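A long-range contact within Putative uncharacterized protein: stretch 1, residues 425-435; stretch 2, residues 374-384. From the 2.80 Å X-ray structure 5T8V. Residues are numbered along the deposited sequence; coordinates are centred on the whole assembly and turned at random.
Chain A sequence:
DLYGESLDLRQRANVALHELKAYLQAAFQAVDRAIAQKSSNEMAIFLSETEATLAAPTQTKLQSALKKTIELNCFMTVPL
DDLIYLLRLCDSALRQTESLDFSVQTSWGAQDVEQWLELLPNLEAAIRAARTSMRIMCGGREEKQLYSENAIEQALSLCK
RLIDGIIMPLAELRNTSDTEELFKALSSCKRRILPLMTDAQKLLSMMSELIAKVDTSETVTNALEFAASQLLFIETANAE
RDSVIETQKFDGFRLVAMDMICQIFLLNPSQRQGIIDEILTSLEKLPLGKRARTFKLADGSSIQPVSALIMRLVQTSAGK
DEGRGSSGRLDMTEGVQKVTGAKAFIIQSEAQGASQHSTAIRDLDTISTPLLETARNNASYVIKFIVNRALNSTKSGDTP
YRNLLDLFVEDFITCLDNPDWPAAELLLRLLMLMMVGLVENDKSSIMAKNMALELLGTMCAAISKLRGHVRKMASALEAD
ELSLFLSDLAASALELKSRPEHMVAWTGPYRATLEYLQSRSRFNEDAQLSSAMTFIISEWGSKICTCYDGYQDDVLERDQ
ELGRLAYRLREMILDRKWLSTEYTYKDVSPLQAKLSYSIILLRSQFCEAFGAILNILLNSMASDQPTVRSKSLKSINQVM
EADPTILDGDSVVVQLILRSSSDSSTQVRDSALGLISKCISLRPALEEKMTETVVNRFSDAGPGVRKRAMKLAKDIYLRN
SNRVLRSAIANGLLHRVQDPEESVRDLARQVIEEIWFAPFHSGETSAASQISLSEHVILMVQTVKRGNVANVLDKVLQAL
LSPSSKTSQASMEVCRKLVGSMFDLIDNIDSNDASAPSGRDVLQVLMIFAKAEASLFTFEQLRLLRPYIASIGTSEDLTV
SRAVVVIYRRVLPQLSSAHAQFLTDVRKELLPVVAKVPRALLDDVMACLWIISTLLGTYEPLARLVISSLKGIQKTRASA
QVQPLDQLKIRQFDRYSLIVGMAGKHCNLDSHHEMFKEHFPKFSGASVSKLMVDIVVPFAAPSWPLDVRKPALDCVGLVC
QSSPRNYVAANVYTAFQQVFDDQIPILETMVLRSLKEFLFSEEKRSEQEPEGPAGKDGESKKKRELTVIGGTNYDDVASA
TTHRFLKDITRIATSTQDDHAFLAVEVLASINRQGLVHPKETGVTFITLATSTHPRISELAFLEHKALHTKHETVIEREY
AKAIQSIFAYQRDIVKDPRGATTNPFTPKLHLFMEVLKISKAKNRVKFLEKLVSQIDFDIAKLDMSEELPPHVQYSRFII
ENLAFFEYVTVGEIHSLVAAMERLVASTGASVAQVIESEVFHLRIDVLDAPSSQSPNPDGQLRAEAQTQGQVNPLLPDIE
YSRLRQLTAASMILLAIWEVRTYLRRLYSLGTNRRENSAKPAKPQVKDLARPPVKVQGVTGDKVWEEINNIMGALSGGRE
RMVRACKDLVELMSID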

# COMPACT_ATOMS: atom_id res chain seq x y z
N GLU A 425 21.77 -19.98 -1.85
CA GLU A 425 21.42 -19.43 -0.55
C GLU A 425 22.52 -18.55 0.00
O GLU A 425 22.24 -17.62 0.76
CB GLU A 425 21.09 -20.56 0.43
CG GLU A 425 20.70 -20.09 1.84
CD GLU A 425 21.90 -19.78 2.72
OE1 GLU A 425 23.01 -20.27 2.42
OE2 GLU A 425 21.73 -19.05 3.72
N LEU A 426 23.78 -18.82 -0.35
CA LEU A 426 24.88 -18.02 0.17
C LEU A 426 24.95 -16.67 -0.53
O LEU A 426 25.06 -15.62 0.12
CB LEU A 426 26.20 -18.79 0.02
CG LEU A 426 27.47 -18.07 0.46
CD1 LEU A 426 27.35 -17.55 1.88
CD2 LEU A 426 28.66 -19.01 0.35
N LEU A 427 24.89 -16.68 -1.86
CA LEU A 427 24.86 -15.43 -2.62
C LEU A 427 23.66 -14.58 -2.22
O LEU A 427 23.79 -13.38 -1.96
CB LEU A 427 24.84 -15.73 -4.11
CG LEU A 427 26.13 -16.35 -4.66
CD1 LEU A 427 25.87 -17.05 -5.98
CD2 LEU A 427 27.19 -15.28 -4.83
N LEU A 428 22.48 -15.20 -2.16
CA LEU A 428 21.28 -14.48 -1.75
C LEU A 428 21.37 -14.01 -0.31
O LEU A 428 20.84 -12.94 0.03
CB LEU A 428 20.05 -15.37 -1.93
CG LEU A 428 19.63 -15.66 -3.37
CD1 LEU A 428 18.64 -16.81 -3.41
CD2 LEU A 428 19.04 -14.42 -4.01
N ARG A 429 22.03 -14.78 0.56
CA ARG A 429 22.19 -14.38 1.95
C ARG A 429 23.02 -13.10 2.06
O ARG A 429 22.61 -12.13 2.71
CB ARG A 429 22.83 -15.50 2.76
CG ARG A 429 22.96 -15.22 4.25
CD ARG A 429 24.18 -15.89 4.85
NE ARG A 429 24.18 -17.33 4.63
CZ ARG A 429 25.21 -18.13 4.91
NH1 ARG A 429 26.32 -17.63 5.42
NH2 ARG A 429 25.11 -19.43 4.68
N LEU A 430 24.20 -13.10 1.43
CA LEU A 430 25.05 -11.91 1.50
C LEU A 430 24.38 -10.72 0.82
O LEU A 430 24.46 -9.59 1.32
CB LEU A 430 26.41 -12.21 0.89
CG LEU A 430 27.17 -13.36 1.54
CD1 LEU A 430 28.49 -13.59 0.82
CD2 LEU A 430 27.42 -13.10 3.01
N LEU A 431 23.73 -10.95 -0.31
CA LEU A 431 23.00 -9.87 -0.97
C LEU A 431 21.94 -9.29 -0.04
O LEU A 431 21.81 -8.07 0.08
CB LEU A 431 22.37 -10.39 -2.26
CG LEU A 431 22.13 -9.35 -3.37
CD1 LEU A 431 21.96 -10.05 -4.71
CD2 LEU A 431 20.92 -8.50 -3.07
N MET A 432 21.20 -10.16 0.65
CA MET A 432 20.16 -9.69 1.56
C MET A 432 20.75 -8.88 2.70
O MET A 432 20.28 -7.78 3.01
CB MET A 432 19.36 -10.89 2.08
CG MET A 432 18.33 -10.54 3.14
SD MET A 432 19.01 -10.52 4.81
CE MET A 432 19.31 -12.26 5.07
N LEU A 433 21.78 -9.41 3.36
CA LEU A 433 22.44 -8.66 4.42
C LEU A 433 22.87 -7.29 3.93
O LEU A 433 22.73 -6.28 4.64
CB LEU A 433 23.65 -9.44 4.95
CG LEU A 433 23.35 -10.79 5.61
CD1 LEU A 433 24.65 -11.50 5.96
CD2 LEU A 433 22.47 -10.62 6.84
N MET A 434 23.39 -7.22 2.70
CA MET A 434 23.86 -5.95 2.17
C MET A 434 22.70 -4.99 1.94
O MET A 434 22.82 -3.79 2.22
CB MET A 434 24.63 -6.19 0.87
CG MET A 434 25.28 -4.94 0.31
SD MET A 434 26.55 -5.32 -0.90
CE MET A 434 27.80 -6.08 0.14
N MET A 435 21.57 -5.48 1.42
CA MET A 435 20.44 -4.59 1.17
C MET A 435 19.82 -4.10 2.47
O MET A 435 19.51 -2.91 2.60
CB MET A 435 19.40 -5.30 0.30
CG MET A 435 19.91 -5.69 -1.07
SD MET A 435 20.62 -4.30 -1.98
CE MET A 435 21.82 -5.15 -3.00
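Stretch 2 (374-384) TARNNASYVIK

Two knobs interlock where these helices cross: Ile-383 of stretch 2 sits among Leu-427, Leu-430, Leu-431 and Met-434, while Leu-430 of stretch 1 sits among Arg-376, Ala-379, Ser-380 and Ile-383. No hydrogen bond joins the stretches, so side-chain packing carries the contact.

Residues 374-384 are helical throughout, their backbone following the regular i to i+4 hydrogen-bonding pattern, and the helix extends beyond both ends of the stretch. It crosses helix 425-435 at -59°, with the N-to-C directions 59° apart and the axes approaching to 9.2 Å. The two stretches together bury 535 Å².

Ala-379 occupies the tightest point of the backbone register, its CA lying 5.5 Å from the CA of Leu-427. Its CB points toward stretch 1 and, being the whole side chain, leaves room for three leucines: Leu-430 CD1 lies 3.4 Å from Ala-379 CB, Leu-426 CG 3.7 Å from the same CB, and Leu-427 CD2 3.8 Å from it. One turn earlier, the small Ala-375 lets Leu-426 CD2 come within 3.9 Å of Ala-375 CB.

One turn later, Ile-383 fills its pocket with a longer, branched side chain in the m, m rotamer. Its CD1 approaches the backbone O of Leu-427 at 3.5 Å, and this same Ile-383 CD1 lies 3.9 Å from Leu-431 CD1; Ile-383 CG2 reaches Met-434 SD at 4.1 Å. Val-382 adds a smaller apolar contact, its CB 4.0 Å from Leu-427 CD2.

Longer polar residues contribute through their aliphatic portions: Arg-376 CG lies 4.1 Å from Leu-430 CD1, and Lys-384 CG 4.2 Å from Met-434 CE, while the end of the lysine leads away. Asn-377 points away from stretch 1, and its backbone O accepts a 2.6 Å hydrogen bond from Ser-380 OG, satisfying that hydroxyl within its own helix.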

# COMPACT_ATOMS: atom_id res chain seq x y z
N THR A 374 36.23 -19.31 2.94
CA THR A 374 36.57 -19.06 1.55
C THR A 374 35.31 -18.98 0.69
O THR A 374 35.20 -18.14 -0.20
CB THR A 374 37.52 -20.13 1.01
OG1 THR A 374 36.91 -21.42 1.14
CG2 THR A 374 38.83 -20.12 1.78
N ALA A 375 34.33 -19.86 0.96
CA ALA A 375 33.06 -19.78 0.23
C ALA A 375 32.43 -18.40 0.40
O ALA A 375 32.03 -17.76 -0.59
CB ALA A 375 32.11 -20.87 0.71
N ARG A 376 32.34 -17.92 1.64
CA ARG A 376 31.79 -16.59 1.87
C ARG A 376 32.64 -15.51 1.21
O ARG A 376 32.10 -14.50 0.75
CB ARG A 376 31.66 -16.33 3.37
CG ARG A 376 31.05 -14.98 3.71
CD ARG A 376 30.78 -14.85 5.20
NE ARG A 376 31.91 -15.29 6.01
CZ ARG A 376 33.06 -14.63 6.11
NH1 ARG A 376 34.03 -15.11 6.87
NH2 ARG A 376 33.24 -13.49 5.44
N ASN A 377 33.96 -15.70 1.15
CA ASN A 377 34.82 -14.71 0.51
C ASN A 377 34.52 -14.61 -0.98
O ASN A 377 34.42 -13.50 -1.53
CB ASN A 377 36.29 -15.06 0.74
CG ASN A 377 36.76 -14.73 2.14
OD1 ASN A 377 36.13 -13.97 2.86
ND2 ASN A 377 37.89 -15.31 2.52
N ASN A 378 34.38 -15.75 -1.65
CA ASN A 378 34.06 -15.73 -3.08
C ASN A 378 32.69 -15.12 -3.32
O ASN A 378 32.52 -14.20 -4.14
CB ASN A 378 34.14 -17.15 -3.64
CG ASN A 378 35.49 -17.80 -3.41
OD1 ASN A 378 36.52 -17.13 -3.39
ND2 ASN A 378 35.49 -19.11 -3.24
N ALA A 379 31.68 -15.63 -2.60
CA ALA A 379 30.33 -15.07 -2.73
C ALA A 379 30.35 -13.56 -2.54
O ALA A 379 29.68 -12.82 -3.27
CB ALA A 379 29.40 -15.73 -1.71
N SER A 380 31.15 -13.08 -1.58
CA SER A 380 31.22 -11.64 -1.34
C SER A 380 31.93 -10.91 -2.47
O SER A 380 31.56 -9.78 -2.79
CB SER A 380 31.92 -11.36 -0.01
OG SER A 380 33.30 -11.65 -0.09
N TYR A 381 32.94 -11.53 -3.09
CA TYR A 381 33.49 -10.96 -4.32
C TYR A 381 32.38 -10.69 -5.32
O TYR A 381 32.22 -9.56 -5.82
CB TYR A 381 34.53 -11.91 -4.94
CG TYR A 381 35.79 -12.14 -4.12
CD1 TYR A 381 36.25 -11.19 -3.22
CD2 TYR A 381 36.52 -13.32 -4.26
CE1 TYR A 381 37.40 -11.41 -2.48
CE2 TYR A 381 37.67 -13.54 -3.52
CZ TYR A 381 38.11 -12.58 -2.64
OH TYR A 381 39.25 -12.80 -1.90
N VAL A 382 31.56 -11.71 -5.59
CA VAL A 382 30.48 -11.55 -6.57
C VAL A 382 29.55 -10.41 -6.15
O VAL A 382 29.36 -9.44 -6.90
CB VAL A 382 29.71 -12.87 -6.72
CG1 VAL A 382 28.57 -12.71 -7.73
CG2 VAL A 382 30.64 -14.00 -7.14
N ILE A 383 28.97 -10.51 -4.96
CA ILE A 383 27.93 -9.57 -4.55
C ILE A 383 28.48 -8.15 -4.51
O ILE A 383 27.84 -7.21 -5.01
CB ILE A 383 27.34 -9.99 -3.19
CG1 ILE A 383 26.71 -11.38 -3.29
CG2 ILE A 383 26.33 -8.97 -2.69
CD1 ILE A 383 25.60 -11.51 -4.32
N LYS A 384 29.66 -7.97 -3.92
CA LYS A 384 30.28 -6.65 -3.90
C LYS A 384 30.41 -6.09 -5.30
O LYS A 384 30.09 -4.92 -5.55
CB LYS A 384 31.65 -6.72 -3.22
CG LYS A 384 31.58 -6.63 -1.70
CD LYS A 384 32.83 -7.22 -1.04
CE LYS A 384 34.09 -6.46 -1.42
NZ LYS A 384 35.32 -7.18 -0.96